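Local coordinates for protein glutamate--cysteine ligase GshA (Methylobacillus flagellatus KT, PDB 3K1T) that probably acts as a ligase, joining glutamate to cysteine to form gamma-glutamylcysteine, at residues A[231-245]-A[320-332]. Sequence-based numbering, arbitrary orientation. Where two conformers were deposited one is given.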
ATOM      1  N   TRP A 231     -30.689  -0.569   8.128  1.00 13.58           N
ATOM      2  CA  TRP A 231     -30.782  -1.740   9.003  1.00 13.25           C
ATOM      3  C   TRP A 231     -29.962  -2.919   8.473  1.00 13.96           C
ATOM      4  O   TRP A 231     -29.473  -3.732   9.253  1.00 13.23           O
ATOM      5  CB  TRP A 231     -32.248  -2.146   9.259  1.00 13.26           C
ATOM      6  CG  TRP A 231     -32.374  -3.303  10.227  1.00 12.77           C
ATOM      7  CD1 TRP A 231     -32.301  -3.231  11.588  1.00 14.15           C
ATOM      8  CD2 TRP A 231     -32.574  -4.684   9.917  1.00 13.53           C
ATOM      9  NE1 TRP A 231     -32.455  -4.462  12.145  1.00 13.79           N
ATOM     10  CE2 TRP A 231     -32.607  -5.388  11.146  1.00 12.62           C
ATOM     11  CE3 TRP A 231     -32.703  -5.405   8.721  1.00 13.96           C
ATOM     12  CZ2 TRP A 231     -32.754  -6.769  11.221  1.00 10.95           C
ATOM     13  CZ3 TRP A 231     -32.843  -6.785   8.787  1.00 12.46           C
ATOM     14  CH2 TRP A 231     -32.894  -7.455  10.019  1.00 13.28           C
ATOM     15  N   LEU A 232     -29.727  -2.968   7.160  1.00 13.49           N
ATOM     16  CA  LEU A 232     -28.918  -4.057   6.587  1.00 14.32           C
ATOM     17  C   LEU A 232     -27.440  -3.995   7.034  1.00 14.24           C
ATOM     18  O   LEU A 232     -26.727  -4.991   6.911  1.00 15.13           O
ATOM     19  CB  LEU A 232     -29.023  -4.068   5.066  1.00 13.84           C
ATOM     20  CG  LEU A 232     -30.438  -4.353   4.521  1.00 16.75           C
ATOM     21  CD1 LEU A 232     -30.384  -4.418   2.937  1.00 18.97           C
ATOM     22  CD2 LEU A 232     -31.124  -5.563   5.152  1.00 16.44           C
ATOM     23  N   LEU A 233     -27.008  -2.836   7.535  1.00 13.60           N
ATOM     24  CA  LEU A 233     -25.632  -2.598   7.938  1.00 14.40           C
ATOM     25  C   LEU A 233     -25.471  -2.359   9.447  1.00 14.12           C
ATOM     26  O   LEU A 233     -24.359  -2.204   9.924  1.00 13.94           O
ATOM     27  CB  LEU A 233     -25.128  -1.336   7.236  1.00 14.95           C
ATOM     28  CG  LEU A 233     -24.988  -1.317   5.726  1.00 18.33           C
ATOM     29  CD1 LEU A 233     -24.735   0.108   5.228  1.00 20.14           C
ATOM     30  CD2 LEU A 233     -23.848  -2.267   5.346  1.00 19.25           C
ATOM     31  N   ASN A 234     -26.567  -2.255  10.198  1.00 13.93           N
ATOM     32  CA  ASN A 234     -26.494  -1.677  11.535  1.00 13.49           C
ATOM     33  C   ASN A 234     -27.458  -2.340  12.526  1.00 13.77           C
ATOM     34  O   ASN A 234     -28.661  -2.278  12.335  1.00 15.10           O
ATOM     35  CB  ASN A 234     -26.791  -0.176  11.426  1.00 13.20           C
ATOM     36  CG  ASN A 234     -26.455   0.594  12.703  1.00 14.22           C
ATOM     37  OD1 ASN A 234     -25.876   0.043  13.656  1.00 14.35           O
ATOM     38  ND2 ASN A 234     -26.831   1.850  12.727  1.00 14.34           N
ATOM     39  N   PRO A 235     -26.934  -2.948  13.605  1.00 13.71           N
ATOM     40  CA  PRO A 235     -27.890  -3.498  14.594  1.00 13.91           C
ATOM     41  C   PRO A 235     -28.585  -2.383  15.388  1.00 13.29           C
ATOM     42  O   PRO A 235     -27.949  -1.366  15.717  1.00 13.44           O
ATOM     43  CB  PRO A 235     -26.991  -4.334  15.535  1.00 14.12           C
ATOM     44  CG  PRO A 235     -25.655  -4.458  14.828  1.00 14.39           C
ATOM     45  CD  PRO A 235     -25.541  -3.191  14.008  1.00 13.38           C
ATOM     46  N   TYR A 236     -29.860  -2.577  15.731  1.00 12.39           N
ATOM     47  CA  TYR A 236     -30.536  -1.662  16.650  1.00 12.28           C
ATOM     48  C   TYR A 236     -29.864  -1.768  18.015  1.00 12.58           C
ATOM     49  O   TYR A 236     -29.290  -2.809  18.377  1.00 12.85           O
ATOM     50  CB  TYR A 236     -32.012  -2.050  16.815  1.00 12.77           C
ATOM     51  CG  TYR A 236     -32.907  -1.811  15.619  1.00 11.54           C
ATOM     52  CD1 TYR A 236     -32.931  -0.578  14.973  1.00 14.80           C
ATOM     53  CD2 TYR A 236     -33.750  -2.822  15.151  1.00 11.65           C
ATOM     54  CE1 TYR A 236     -33.790  -0.349  13.894  1.00 16.40           C
ATOM     55  CE2 TYR A 236     -34.609  -2.609  14.113  1.00 12.64           C
ATOM     56  CZ  TYR A 236     -34.637  -1.375  13.481  1.00 14.55           C
ATOM     57  OH  TYR A 236     -35.494  -1.165  12.430  1.00 16.18           O
ATOM     58  N   PHE A 237     -29.954  -0.704  18.794  1.00 13.68           N
ATOM     59  CA  PHE A 237     -29.526  -0.777  20.196  1.00 13.74           C
ATOM     60  C   PHE A 237     -30.316   0.174  21.109  1.00 13.68           C
ATOM     61  O   PHE A 237     -31.015   1.085  20.664  1.00 13.12           O
ATOM     62  CB  PHE A 237     -28.008  -0.546  20.328  1.00 14.05           C
ATOM     63  CG  PHE A 237     -27.598   0.901  20.316  1.00 14.28           C
ATOM     64  CD1 PHE A 237     -27.520   1.605  19.130  1.00 16.10           C
ATOM     65  CD2 PHE A 237     -27.308   1.566  21.503  1.00 16.62           C
ATOM     66  CE1 PHE A 237     -27.180   2.962  19.107  1.00 15.78           C
ATOM     67  CE2 PHE A 237     -26.967   2.934  21.484  1.00 17.46           C
ATOM     68  CZ  PHE A 237     -26.911   3.620  20.287  1.00 15.59           C
ATOM     69  N   ASP A 238     -30.148  -0.037  22.396  1.00 13.67           N
ATOM     70  CA  ASP A 238     -30.702   0.892  23.425  1.00 14.38           C
ATOM     71  C   ASP A 238     -29.777   0.820  24.649  1.00 14.77           C
ATOM     72  O   ASP A 238     -28.887  -0.042  24.715  1.00 14.80           O
ATOM     73  CB  ASP A 238     -32.145   0.476  23.736  1.00 13.15           C
ATOM     74  CG  ASP A 238     -32.951   1.556  24.507  1.00 17.48           C
ATOM     75  OD1 ASP A 238     -32.486   2.711  24.644  1.00 16.06           O
ATOM     76  OD2 ASP A 238     -34.054   1.197  24.988  1.00 18.63           O
ATOM     77  N   THR A 239     -29.988   1.703  25.626  1.00 15.24           N
ATOM     78  CA  THR A 239     -29.171   1.717  26.817  1.00 16.15           C
ATOM     79  C   THR A 239     -30.028   1.956  28.058  1.00 17.69           C
ATOM     80  O   THR A 239     -31.162   2.457  27.981  1.00 16.91           O
ATOM     81  CB  THR A 239     -28.132   2.870  26.792  1.00 17.11           C
ATOM     82  OG1 THR A 239     -28.840   4.106  26.763  1.00 16.82           O
ATOM     83  CG2 THR A 239     -27.201   2.803  25.610  1.00 15.26           C
ATOM     84  N   CYS A 240     -29.515   1.536  29.205  1.00 19.19           N
ATOM     85  CA  CYS A 240     -29.945   2.166  30.442  1.00 21.47           C
ATOM     86  C   CYS A 240     -28.799   2.427  31.380  1.00 20.42           C
ATOM     87  O   CYS A 240     -27.657   2.113  31.052  1.00 19.36           O
ATOM     88  CB  CYS A 240     -31.060   1.437  31.085  1.00 23.29           C
ATOM     89  SG  CYS A 240     -30.643  -0.095  31.752  1.00 31.68           S
ATOM     90  N   GLY A 241     -29.087   3.113  32.489  1.00 20.10           N
ATOM     91  CA  GLY A 241     -28.037   3.510  33.420  1.00 20.05           C
ATOM     92  C   GLY A 241     -27.523   2.337  34.213  1.00 20.38           C
ATOM     93  O   GLY A 241     -27.866   1.190  33.935  1.00 21.67           O
ATOM     94  N   GLY A 242     -26.717   2.609  35.231  1.00 20.48           N
ATOM     95  CA  GLY A 242     -26.199   1.553  36.067  1.00 20.98           C
ATOM     96  C   GLY A 242     -27.341   0.875  36.801  1.00 21.33           C
ATOM     97  O   GLY A 242     -28.364   1.508  37.161  1.00 21.87           O
ATOM     98  N   LEU A 243     -27.215  -0.426  36.981  1.00 20.64           N
ATOM     99  CA  LEU A 243     -28.205  -1.191  37.710  1.00 20.89           C
ATOM    100  C   LEU A 243     -27.475  -2.051  38.724  1.00 21.05           C
ATOM    101  O   LEU A 243     -26.310  -2.406  38.513  1.00 20.92           O
ATOM    102  CB  LEU A 243     -29.006  -2.089  36.762  1.00 20.67           C
ATOM    103  CG  LEU A 243     -29.832  -1.440  35.658  1.00 21.02           C
ATOM    104  CD1 LEU A 243     -30.465  -2.528  34.837  1.00 19.70           C
ATOM    105  CD2 LEU A 243     -30.907  -0.494  36.246  1.00 20.17           C
ATOM    106  N   ASP A 244     -28.171  -2.360  39.813  1.00 21.51           N
ATOM    107  CA  ASP A 244     -27.721  -3.319  40.816  1.00 21.72           C
ATOM    108  C   ASP A 244     -28.290  -4.683  40.458  1.00 21.06           C
ATOM    109  O   ASP A 244     -29.471  -4.937  40.667  1.00 20.28           O
ATOM    110  CB  ASP A 244     -28.180  -2.905  42.230  1.00 22.32           C
ATOM    111  CG  ASP A 244     -27.765  -3.927  43.312  1.00 25.52           C
ATOM    112  OD1 ASP A 244     -26.990  -4.883  42.984  1.00 24.82           O
ATOM    113  OD2 ASP A 244     -28.238  -3.783  44.473  1.00 25.34           O
ATOM    114  N   PHE A 245     -27.443  -5.549  39.895  1.00 21.22           N
ATOM    115  CA  PHE A 245     -27.876  -6.904  39.493  1.00 21.53           C
ATOM    116  C   PHE A 245     -28.006  -7.886  40.668  1.00 22.51           C
ATOM    117  O   PHE A 245     -28.448  -9.027  40.478  1.00 21.83           O
ATOM    118  CB  PHE A 245     -26.950  -7.460  38.416  1.00 21.65           C
ATOM    119  CG  PHE A 245     -27.173  -6.848  37.066  1.00 20.81           C
ATOM    120  CD1 PHE A 245     -28.167  -7.328  36.231  1.00 22.16           C
ATOM    121  CD2 PHE A 245     -26.367  -5.818  36.617  1.00 20.15           C
ATOM    122  CE1 PHE A 245     -28.357  -6.790  34.968  1.00 20.78           C
ATOM    123  CE2 PHE A 245     -26.564  -5.261  35.364  1.00 20.23           C
ATOM    124  CZ  PHE A 245     -27.556  -5.756  34.535  1.00 20.08           C
ATOM    125  N   LEU A 320     -22.007  -2.182  42.818  1.00 21.54           N
ATOM    126  CA  LEU A 320     -22.461  -1.045  41.991  1.00 20.14           C
ATOM    127  C   LEU A 320     -21.362  -0.388  41.163  1.00 19.04           C
ATOM    128  O   LEU A 320     -21.213   0.847  41.141  1.00 19.29           O
ATOM    129  CB  LEU A 320     -23.178  -0.007  42.858  1.00 20.81           C
ATOM    130  CG  LEU A 320     -24.229  -0.570  43.820  1.00 22.82           C
ATOM    131  CD1 LEU A 320     -24.850   0.581  44.674  1.00 24.45           C
ATOM    132  CD2 LEU A 320     -25.311  -1.394  43.076  1.00 23.54           C
ATOM    133  N   LYS A 321     -20.599  -1.210  40.448  1.00 16.80           N
ATOM    134  CA  LYS A 321     -19.600  -0.691  39.537  1.00 16.26           C
ATOM    135  C   LYS A 321     -20.129  -0.560  38.101  1.00 15.54           C
ATOM    136  O   LYS A 321     -19.520   0.094  37.271  1.00 15.85           O
ATOM    137  CB  LYS A 321     -18.352  -1.572  39.569  1.00 16.93           C
ATOM    138  CG  LYS A 321     -17.708  -1.699  40.938  1.00 18.36           C
ATOM    139  CD  LYS A 321     -17.470  -0.360  41.633  1.00 19.61           C
ATOM    140  CE  LYS A 321     -16.781  -0.583  42.997  1.00 20.17           C
ATOM    141  NZ  LYS A 321     -16.661   0.664  43.808  1.00 19.43           N
ATOM    142  N   VAL A 322     -21.279  -1.161  37.819  1.00 15.57           N
ATOM    143  CA  VAL A 322     -21.880  -1.057  36.493  1.00 15.01           C
ATOM    144  C   VAL A 322     -22.435   0.349  36.317  1.00 15.37           C
ATOM    145  O   VAL A 322     -23.287   0.794  37.104  1.00 14.82           O
ATOM    146  CB  VAL A 322     -22.985  -2.099  36.295  1.00 14.42           C
ATOM    147  CG1 VAL A 322     -23.681  -1.871  34.932  1.00 14.31           C
ATOM    148  CG2 VAL A 322     -22.406  -3.517  36.367  1.00 14.11           C
ATOM    149  N   SER A 323     -21.962   1.050  35.287  1.00 15.42           N
ATOM    150  CA  SER A 323     -22.373   2.422  35.046  1.00 16.35           C
ATOM    151  C   SER A 323     -23.321   2.596  33.848  1.00 16.89           C
ATOM    152  O   SER A 323     -23.936   3.662  33.680  1.00 17.16           O
ATOM    153  CB  SER A 323     -21.156   3.311  34.867  1.00 17.04           C
ATOM    154  OG  SER A 323     -20.440   2.944  33.694  1.00 22.73           O
ATOM    155  N   GLU A 324     -23.450   1.558  33.028  1.00 16.30           N
ATOM    156  CA  GLU A 324     -24.292   1.620  31.847  1.00 15.96           C
ATOM    157  C   GLU A 324     -24.565   0.193  31.437  1.00 15.39           C
ATOM    158  O   GLU A 324     -23.704  -0.672  31.588  1.00 14.99           O
ATOM    159  CB  GLU A 324     -23.601   2.334  30.672  1.00 16.70           C
ATOM    160  CG  GLU A 324     -24.535   2.552  29.442  1.00 17.80           C
ATOM    161  CD  GLU A 324     -23.879   3.364  28.286  1.00 20.91           C
ATOM    162  OE1 GLU A 324     -22.705   3.096  27.904  1.00 18.28           O
ATOM    163  OE2 GLU A 324     -24.560   4.266  27.764  1.00 19.53           O
ATOM    164  N   VAL A 325     -25.765  -0.034  30.932  1.00 15.19           N
ATOM    165  CA  VAL A 325     -26.126  -1.329  30.323  1.00 15.84           C
ATOM    166  C   VAL A 325     -26.509  -1.029  28.887  1.00 15.72           C
ATOM    167  O   VAL A 325     -27.379  -0.190  28.646  1.00 16.45           O
ATOM    168  CB  VAL A 325     -27.279  -2.044  31.063  1.00 15.84           C
ATOM    169  CG1 VAL A 325     -27.653  -3.352  30.368  1.00 15.08           C
ATOM    170  CG2 VAL A 325     -26.940  -2.291  32.581  1.00 14.44           C
ATOM    171  N   ILE A 326     -25.833  -1.697  27.950  1.00 15.83           N
ATOM    172  CA  ILE A 326     -26.113  -1.551  26.529  1.00 15.89           C
ATOM    173  C   ILE A 326     -26.827  -2.812  26.055  1.00 15.65           C
ATOM    174  O   ILE A 326     -26.392  -3.929  26.354  1.00 15.96           O
ATOM    175  CB  ILE A 326     -24.793  -1.340  25.700  1.00 17.10           C
ATOM    176  CG1 ILE A 326     -24.051  -0.098  26.200  1.00 18.42           C
ATOM    177  CG2 ILE A 326     -25.134  -1.176  24.180  1.00 17.65           C
ATOM    178  CD1 ILE A 326     -22.565  -0.070  25.928  1.00 23.33           C
ATOM    179  N   LEU A 327     -27.941  -2.611  25.359  1.00 14.88           N
ATOM    180  CA  LEU A 327     -28.706  -3.694  24.769  0.50 14.78           C
ATOM    181  C   LEU A 327     -28.551  -3.596  23.268  1.00 14.70           C
ATOM    182  O   LEU A 327     -28.841  -2.559  22.691  1.00 15.24           O
ATOM    183  CB  LEU A 327     -30.176  -3.561  25.156  0.50 14.82           C
ATOM    184  CG  LEU A 327     -30.445  -3.656  26.657  0.50 15.80           C
ATOM    185  CD1 LEU A 327     -30.312  -2.290  27.325  0.50 15.77           C
ATOM    186  CD2 LEU A 327     -31.837  -4.275  26.918  0.50 14.94           C
ATOM    187  N   GLN A 328     -28.056  -4.655  22.632  1.00 14.19           N
ATOM    188  CA  GLN A 328     -27.857  -4.609  21.183  1.00 13.75           C
ATOM    189  C   GLN A 328     -28.578  -5.782  20.496  1.00 12.98           C
ATOM    190  O   GLN A 328     -28.551  -6.898  20.978  1.00 12.41           O
ATOM    191  CB  GLN A 328     -26.372  -4.633  20.831  1.00 13.74           C
ATOM    192  CG  GLN A 328     -26.096  -4.313  19.339  1.00 14.61           C
ATOM    193  CD  GLN A 328     -24.637  -4.468  18.940  1.00 14.33           C
ATOM    194  OE1 GLN A 328     -23.956  -5.395  19.381  1.00 13.45           O
ATOM    195  NE2 GLN A 328     -24.147  -3.533  18.108  1.00 12.71           N
ATOM    196  N   GLU A 329     -29.203  -5.494  19.358  1.00 11.95           N
ATOM    197  CA  GLU A 329     -29.688  -6.525  18.456  1.00 12.20           C
ATOM    198  C   GLU A 329     -28.551  -7.503  18.138  1.00 11.91           C
ATOM    199  O   GLU A 329     -27.483  -7.084  17.687  1.00 10.63           O
ATOM    200  CB  GLU A 329     -30.193  -5.872  17.168  1.00 12.28           C
ATOM    201  CG  GLU A 329     -30.412  -6.838  15.982  1.00 12.40           C
ATOM    202  CD  GLU A 329     -30.728  -6.135  14.677  1.00 13.86           C
ATOM    203  OE1 GLU A 329     -31.139  -4.938  14.698  1.00 13.28           O
ATOM    204  OE2 GLU A 329     -30.599  -6.806  13.612  1.00 14.96           O
ATOM    205  N   GLY A 330     -28.779  -8.775  18.402  1.00 11.08           N
ATOM    206  CA  GLY A 330     -27.834  -9.827  18.043  1.00 11.65           C
ATOM    207  C   GLY A 330     -27.917 -10.107  16.548  1.00 11.33           C
ATOM    208  O   GLY A 330     -29.009 -10.027  15.976  1.00 11.67           O
ATOM    209  N   VAL A 331     -26.771 -10.381  15.923  1.00 12.28           N
ATOM    210  CA  VAL A 331     -26.698 -10.672  14.467  1.00 12.31           C
ATOM    211  C   VAL A 331     -26.210 -12.094  14.327  1.00 12.85           C
ATOM    212  O   VAL A 331     -25.274 -12.501  15.002  1.00 13.98           O
ATOM    213  CB  VAL A 331     -25.739  -9.700  13.767  1.00 14.05           C
ATOM    214  CG1 VAL A 331     -25.703  -9.968  12.220  1.00 12.53           C
ATOM    215  CG2 VAL A 331     -26.162  -8.231  14.078  1.00 14.48           C
ATOM    216  N   TYR A 332     -26.874 -12.874  13.493  1.00 13.22           N
ATOM    217  CA  TYR A 332     -26.484 -14.264  13.240  1.00 12.28           C
ATOM    218  C   TYR A 332     -25.314 -14.295  12.288  1.00 11.95           C
ATOM    219  O   TYR A 332     -25.156 -13.390  11.437  1.00 12.58           O
ATOM    220  CB  TYR A 332     -27.654 -15.047  12.620  1.00 12.35           C
ATOM    221  CG  TYR A 332     -28.707 -15.408  13.635  1.00 12.37           C
ATOM    222  CD1 TYR A 332     -28.605 -16.576  14.373  1.00 13.89           C
ATOM    223  CD2 TYR A 332     -29.803 -14.577  13.846  1.00 12.74           C
ATOM    224  CE1 TYR A 332     -29.558 -16.911  15.332  1.00 14.96           C
ATOM    225  CE2 TYR A 332     -30.770 -14.895  14.806  1.00 13.13           C
ATOM    226  CZ  TYR A 332     -30.634 -16.063  15.556  1.00 15.01           C
ATOM    227  OH  TYR A 332     -31.589 -16.403  16.501  1.00 14.36           O
TER
HETATM  228  O   HOH W   1     -25.786  -1.145  17.292  1.00 13.02           O
HETATM  229  O   HOH W   2     -24.496  -0.262  39.313  1.00 29.29           O
HETATM  230  O   HOH W   3     -23.202  -3.074  39.618  1.00 31.52           O
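D238 exchanges two backbone hydrogen bonds with L327, and C240 two with V325, as hydrogen-bonded pairs of an antiparallel sheet whose strands 237-241 and 324-329 run 164° apart. How one acid can carry on such pairing past the start of strand 237-241 is well illustrated by E329. Its backbone N still bonds to Y236 O (2.9 Å), but the return bond, from Y236 N, goes to its carboxylate oxygen OE1 (2.9 Å), nearly straight at 174° yet coming from above the carboxylate plane. The same OE1 takes W231 NE1 on its syn side at 2.9 Å. With CG anti to the backbone N and the chain extended beyond it, E329 reaches the edge of the indole; ring and carboxylate planes lie 25° apart. W231 in turn lays CD1 over one face of the Y236 ring. K56 forms a salt bridge to OE2 while OE1 holds W231 NE1 and Y236 N, so both oxygens of this buried carboxylate have partners. A glutamine in place of E329 would probably leave K56 without its countercharge and weaken the grip on W231.

Beside this, P235 CG packs on V331 CG2 (3.9 Å), and a water links P235 O to Q328 NE2. At the other end, V325 CG2 lies near the ring plane of F245, at its edge, 4.0 Å from CZ, while C240 SG meets V325 CB; a second water bridges L243 O and V322 O.

In the four-stranded antiparallel sheet, strand 237-241 is outermost within the chain and strand 324-329 pairs onward with strand 280-285. F237 and Q328 touch helix 210-226 from one face; from the other, L327 meets helix 251-272, which Y236 also touches.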